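Local coordinates for bromo domain-containing protein (Trypanosoma brucei brucei, PDB 5K29) that is of unknown function but contains a bromodomain, the fold that in relatives reads acetylated lysine, and so probably binds acetyl-lysine marks, at residues V16-S21 against G111-Y116; E79-M84 against T104-A109. All blocks are in the same frame, centred on the assembly; numbering follows the deposited sequence.

Contact 1 (V16-S21 against G111-Y116); sequences VSLVRS and GKIDAY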
loop_
_atom_site.group_PDB
_atom_site.type_symbol
_atom_site.label_atom_id
_atom_site.label_comp_id
_atom_site.label_asym_id
_atom_site.label_seq_id
_atom_site.Cartn_x
_atom_site.Cartn_y
_atom_site.Cartn_z
ATOM N N VAL A 16 -9.408 -4.120 -1.456
ATOM C CA VAL A 16 -9.032 -4.316 -2.861
ATOM C C VAL A 16 -9.075 -2.966 -3.587
ATOM O O VAL A 16 -8.094 -2.588 -4.222
ATOM C CB VAL A 16 -9.895 -5.403 -3.561
ATOM C CG1 VAL A 16 -9.596 -5.472 -5.063
ATOM C CG2 VAL A 16 -9.671 -6.763 -2.913
ATOM N N SER A 17 -10.181 -2.216 -3.414
ATOM C CA SER A 17 -10.355 -0.883 -3.987
ATOM C C SER A 17 -9.292 0.070 -3.461
ATOM O O SER A 17 -8.772 0.869 -4.238
ATOM C CB SER A 17 -11.749 -0.349 -3.680
ATOM O OG SER A 17 -11.817 1.053 -3.876
ATOM N N LEU A 18 -8.936 -0.041 -2.161
ATOM C CA LEU A 18 -7.883 0.788 -1.567
ATOM C C LEU A 18 -6.537 0.483 -2.212
ATOM O O LEU A 18 -5.883 1.410 -2.687
ATOM C CB LEU A 18 -7.819 0.695 -0.023
ATOM C CG LEU A 18 -6.671 1.494 0.636
ATOM C CD1 LEU A 18 -6.794 3.015 0.319
ATOM C CD2 LEU A 18 -6.648 1.253 2.138
ATOM N N VAL A 19 -6.156 -0.802 -2.313
ATOM C CA VAL A 19 -4.917 -1.181 -3.022
ATOM C C VAL A 19 -4.961 -0.717 -4.497
ATOM O O VAL A 19 -3.970 -0.173 -4.984
ATOM C CB VAL A 19 -4.560 -2.678 -2.905
ATOM C CG1 VAL A 19 -3.284 -2.989 -3.684
ATOM C CG2 VAL A 19 -4.407 -3.088 -1.451
ATOM N N ARG A 20 -6.119 -0.883 -5.178
ATOM C CA ARG A 20 -6.298 -0.441 -6.567
ATOM C C ARG A 20 -6.069 1.073 -6.728
ATOM O O ARG A 20 -5.442 1.479 -7.702
ATOM C CB ARG A 20 -7.696 -0.828 -7.102
ATOM C CG ARG A 20 -8.098 -0.173 -8.444
ATOM C CD ARG A 20 -7.202 -0.559 -9.614
ATOM N NE ARG A 20 -7.185 0.441 -10.683
ATOM C CZ ARG A 20 -8.006 0.436 -11.727
ATOM N NH1 ARG A 20 -7.906 1.373 -12.661
ATOM N NH2 ARG A 20 -8.934 -0.505 -11.847
ATOM N N SER A 21 -6.543 1.899 -5.754
ATOM C CA SER A 21 -6.375 3.356 -5.804
ATOM C C SER A 21 -4.889 3.771 -5.759
ATOM O O SER A 21 -4.545 4.851 -6.228
ATOM C CB SER A 21 -7.198 4.043 -4.713
ATOM O OG SER A 21 -6.660 3.867 -3.409
ATOM N N GLY A 111 -0.589 8.389 2.327
ATOM C CA GLY A 111 -1.608 9.440 2.282
ATOM C C GLY A 111 -2.983 8.866 1.997
ATOM O O GLY A 111 -3.927 9.159 2.725
ATOM N N LYS A 112 -3.085 7.974 0.992
ATOM C CA LYS A 112 -4.342 7.299 0.598
ATOM C C LYS A 112 -4.826 6.326 1.678
ATOM O O LYS A 112 -6.025 6.218 1.933
ATOM C CB LYS A 112 -4.191 6.556 -0.751
ATOM C CG LYS A 112 -4.293 7.456 -1.975
ATOM C CD LYS A 112 -5.610 7.199 -2.688
ATOM C CE LYS A 112 -5.955 8.221 -3.739
ATOM N NZ LYS A 112 -5.209 7.996 -5.000
ATOM N N ILE A 113 -3.884 5.647 2.331
ATOM C CA ILE A 113 -4.166 4.705 3.408
ATOM C C ILE A 113 -4.706 5.470 4.609
ATOM O O ILE A 113 -5.710 5.048 5.178
ATOM C CB ILE A 113 -2.921 3.794 3.735
ATOM C CG1 ILE A 113 -2.604 2.840 2.529
ATOM C CG2 ILE A 113 -3.167 2.992 5.022
ATOM C CD1 ILE A 113 -1.138 2.231 2.451
ATOM N N ASP A 114 -4.099 6.619 4.953
ATOM C CA ASP A 114 -4.560 7.432 6.096
ATOM C C ASP A 114 -5.895 8.113 5.837
ATOM O O ASP A 114 -6.705 8.228 6.762
ATOM C CB ASP A 114 -3.504 8.440 6.566
ATOM C CG ASP A 114 -2.260 7.822 7.198
ATOM O OD1 ASP A 114 -2.383 6.736 7.841
ATOM O OD2 ASP A 114 -1.168 8.445 7.096
ATOM N N ALA A 115 -6.129 8.563 4.583
ATOM C CA ALA A 115 -7.382 9.204 4.172
ATOM C C ALA A 115 -8.489 8.161 4.236
ATOM O O ALA A 115 -9.603 8.495 4.607
ATOM C CB ALA A 115 -7.262 9.732 2.758
ATOM N N TYR A 116 -8.185 6.896 3.890
ATOM C CA TYR A 116 -9.192 5.840 3.974
ATOM C C TYR A 116 -9.655 5.686 5.462
ATOM O O TYR A 116 -10.852 5.663 5.726
ATOM C CB TYR A 116 -8.666 4.513 3.396
ATOM C CG TYR A 116 -9.595 3.353 3.694
ATOM C CD1 TYR A 116 -10.707 3.099 2.893
ATOM C CD2 TYR A 116 -9.406 2.554 4.821
ATOM C CE1 TYR A 116 -11.600 2.077 3.201
ATOM C CE2 TYR A 116 -10.302 1.539 5.146
ATOM C CZ TYR A 116 -11.377 1.280 4.311
ATOM O OH TYR A 116 -12.233 0.249 4.603
#
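The helical segments V16-S21 and G111-Y116 run roughly antiparallel, 147° between their directions, with axes 10.1 Å apart at closest approach and L18 facing I113. They bring the first and last helices of the left-handed four-helix bromodomain bundle together. L18 carries the contact. Its CG lies anti to the backbone N (chi1 177°), which sends both methyls across to the last helix. L18 CD1 sits 3.7 Å from the carbonyl O of K112 and also touches CB of Y116. The other methyl, L18 CD2, lies 3.9 Å from Y116 CG, approaching the ring obliquely, and is 4.4 Å from I113 CG1. L74 and L77 line the same apolar patch. Y116 also has CG anti to its backbone N, and its hydroxyl is hydrogen-bonded to OE1 of E14, one turn before L18 on helix 12-21, which ties Y116 to that helix a second time. Around S21 the contact turns polar. There the K112 chain, bent at chi2 and chi4, reaches over S21, and K112 CD packs 3.6 Å from S21 OG. K112 NZ makes a weak hydrogen bond to S21 O at 3.4 Å. S21 OG itself, in the crowded position between backbone N and carbonyl carbon (chi1 73°), turns back along its own helix and donates to L18 O at 2.7 Å, meeting a lone pair in the carbonyl plane.

Contact 2 (E79-M84 against T104-A109); sequences EDIRLM and TFEKFA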
loop_
_atom_site.group_PDB
_atom_site.type_symbol
_atom_site.label_atom_id
_atom_site.label_comp_id
_atom_site.label_asym_id
_atom_site.label_seq_id
_atom_site.Cartn_x
_atom_site.Cartn_y
_atom_site.Cartn_z
ATOM N N GLU A 79 3.198 -2.045 6.146
ATOM C CA GLU A 79 4.438 -2.845 6.197
ATOM C C GLU A 79 4.767 -3.318 4.792
ATOM O O GLU A 79 5.864 -3.077 4.321
ATOM C CB GLU A 79 4.273 -4.084 7.064
ATOM C CG GLU A 79 4.534 -3.889 8.536
ATOM C CD GLU A 79 4.165 -5.105 9.364
ATOM O OE1 GLU A 79 4.111 -6.222 8.799
ATOM O OE2 GLU A 79 3.935 -4.943 10.583
ATOM N N ASP A 80 3.790 -3.916 4.095
ATOM C CA ASP A 80 3.962 -4.428 2.731
ATOM C C ASP A 80 4.481 -3.376 1.778
ATOM O O ASP A 80 5.378 -3.662 1.007
ATOM C CB ASP A 80 2.644 -5.014 2.220
ATOM C CG ASP A 80 2.297 -6.359 2.816
ATOM O OD1 ASP A 80 3.010 -6.804 3.758
ATOM O OD2 ASP A 80 1.335 -6.978 2.340
ATOM N N ILE A 81 3.948 -2.151 1.858
ATOM C CA ILE A 81 4.391 -1.036 1.033
ATOM C C ILE A 81 5.839 -0.690 1.380
ATOM O O ILE A 81 6.632 -0.528 0.471
ATOM C CB ILE A 81 3.456 0.205 1.158
ATOM C CG1 ILE A 81 1.977 -0.103 0.743
ATOM C CG2 ILE A 81 4.022 1.441 0.390
ATOM C CD1 ILE A 81 1.738 -0.540 -0.719
ATOM N N ARG A 82 6.169 -0.525 2.686
ATOM C CA ARG A 82 7.526 -0.150 3.113
ATOM C C ARG A 82 8.532 -1.197 2.709
ATOM O O ARG A 82 9.615 -0.842 2.241
ATOM C CB ARG A 82 7.580 0.146 4.620
ATOM C CG ARG A 82 6.889 1.472 4.922
ATOM C CD ARG A 82 7.044 1.938 6.326
ATOM N NE ARG A 82 6.449 3.265 6.469
ATOM C CZ ARG A 82 5.465 3.550 7.302
ATOM N NH1 ARG A 82 4.972 4.778 7.352
ATOM N NH2 ARG A 82 4.972 2.614 8.103
ATOM N N LEU A 83 8.147 -2.476 2.796
ATOM C CA LEU A 83 9.006 -3.583 2.406
ATOM C C LEU A 83 9.292 -3.576 0.919
ATOM O O LEU A 83 10.436 -3.829 0.551
ATOM C CB LEU A 83 8.464 -4.966 2.859
ATOM C CG LEU A 83 8.256 -5.257 4.362
ATOM C CD1 LEU A 83 8.097 -6.762 4.611
ATOM C CD2 LEU A 83 9.420 -4.763 5.233
ATOM N N MET A 84 8.284 -3.258 0.060
ATOM C CA MET A 84 8.457 -3.212 -1.411
ATOM C C MET A 84 9.383 -2.046 -1.707
ATOM O O MET A 84 10.299 -2.166 -2.505
ATOM C CB MET A 84 7.127 -2.901 -2.124
ATOM C CG MET A 84 6.137 -4.051 -2.227
ATOM S SD MET A 84 4.375 -3.595 -2.634
ATOM C CE MET A 84 4.503 -1.981 -3.099
ATOM N N THR A 104 8.637 8.648 -3.263
ATOM C CA THR A 104 7.502 9.480 -3.667
ATOM C C THR A 104 6.222 8.632 -3.692
ATOM O O THR A 104 5.184 9.092 -3.205
ATOM C CB THR A 104 7.795 10.124 -5.025
ATOM O OG1 THR A 104 8.747 11.172 -4.830
ATOM C CG2 THR A 104 6.561 10.669 -5.697
ATOM N N PHE A 105 6.310 7.396 -4.239
ATOM C CA PHE A 105 5.179 6.486 -4.288
ATOM C C PHE A 105 4.709 6.211 -2.863
ATOM O O PHE A 105 3.520 6.348 -2.577
ATOM C CB PHE A 105 5.528 5.166 -5.009
ATOM C CG PHE A 105 4.513 4.065 -4.775
ATOM C CD1 PHE A 105 3.296 4.063 -5.448
ATOM C CD2 PHE A 105 4.724 3.101 -3.802
ATOM C CE1 PHE A 105 2.346 3.069 -5.204
ATOM C CE2 PHE A 105 3.764 2.120 -3.546
ATOM C CZ PHE A 105 2.592 2.103 -4.252
ATOM N N GLU A 106 5.653 5.843 -1.981
ATOM C CA GLU A 106 5.421 5.522 -0.585
ATOM C C GLU A 106 4.662 6.635 0.141
ATOM O O GLU A 106 3.670 6.338 0.795
ATOM C CB GLU A 106 6.736 5.216 0.141
ATOM C CG GLU A 106 6.469 4.766 1.566
ATOM C CD GLU A 106 7.667 4.285 2.343
ATOM O OE1 GLU A 106 8.219 5.073 3.140
ATOM O OE2 GLU A 106 8.008 3.094 2.208
ATOM N N LYS A 107 5.100 7.898 0.002
ATOM C CA LYS A 107 4.432 9.052 0.621
ATOM C C LYS A 107 2.987 9.172 0.099
ATOM O O LYS A 107 2.062 9.348 0.884
ATOM C CB LYS A 107 5.229 10.348 0.388
ATOM N N PHE A 108 2.796 8.986 -1.205
ATOM C CA PHE A 108 1.484 9.008 -1.830
ATOM C C PHE A 108 0.563 7.901 -1.261
ATOM O O PHE A 108 -0.586 8.185 -0.924
ATOM C CB PHE A 108 1.613 8.908 -3.366
ATOM C CG PHE A 108 0.379 8.367 -4.044
ATOM C CD1 PHE A 108 -0.703 9.199 -4.326
ATOM C CD2 PHE A 108 0.290 7.017 -4.388
ATOM C CE1 PHE A 108 -1.847 8.697 -4.941
ATOM C CE2 PHE A 108 -0.850 6.517 -5.011
ATOM C CZ PHE A 108 -1.901 7.364 -5.306
ATOM N N ALA A 109 1.065 6.657 -1.188
ATOM C CA ALA A 109 0.313 5.493 -0.709
ATOM C C ALA A 109 -0.073 5.631 0.783
ATOM O O ALA A 109 -1.203 5.317 1.151
ATOM C CB ALA A 109 1.109 4.216 -0.940
#
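Segments E79-M84 and T104-A109 are almost exactly antiparallel helices, 172° between directions, with axes 10.2 Å apart and I81 level with E106. They belong to the last two helices of the bromodomain bundle, which form an antiparallel hairpin. I81 supplies the apolar centre: its CG2, anti to the backbone N, reaches across and meets CE2 of F105 at 4.0 Å, the two side chains crossing at about a right angle. I81 CG2 also lies 4.2 Å from A109 CB, and A109 CB in turn rests over one face of the F105 ring, offset toward the rim. M84, bent at chi3, adds a second approach to that ring, M84 CE lying 4.2 Å from F105 CE2. On the other flank E106 stretches out, CG anti to the backbone N (chi1 -175°), and crosses R82 at about a right angle, with E106 OE2 3.4 Å from R82 CG and equally close to R82 CA. The charged ends do not join: E106 OE1 stays 4.2 Å from R82 NE, near the guanidinium plane but with the two flat groups 88° apart. Any attraction is therefore probably long-range, through space, without a salt bridge. Around this interface, M84 and F105 reach D55 and L56 of helix 53-64, respectively, both also touch P51, and L22, which follows S21, touches I81 and A109.

In the fold
From the N terminus, helix 12-21 comes first, and contact 1 joins it to the later part of helix 97-122, closing a loop of 89 intervening residues that includes helices 53-64 and 75-92. Both segments of contact 2 lie within that span, the second on the earlier part of helix 97-122, so its short loop of 19 residues sits within the long one. Helix 97-122 is thus shared, pairing with helix 75-92 in its own first half and with helix 12-21 further along. The centres are 12 Å apart, and packing of I113 on I81 and of the carbonyl O of S21 against the F108 ring makes the two interfaces continuous.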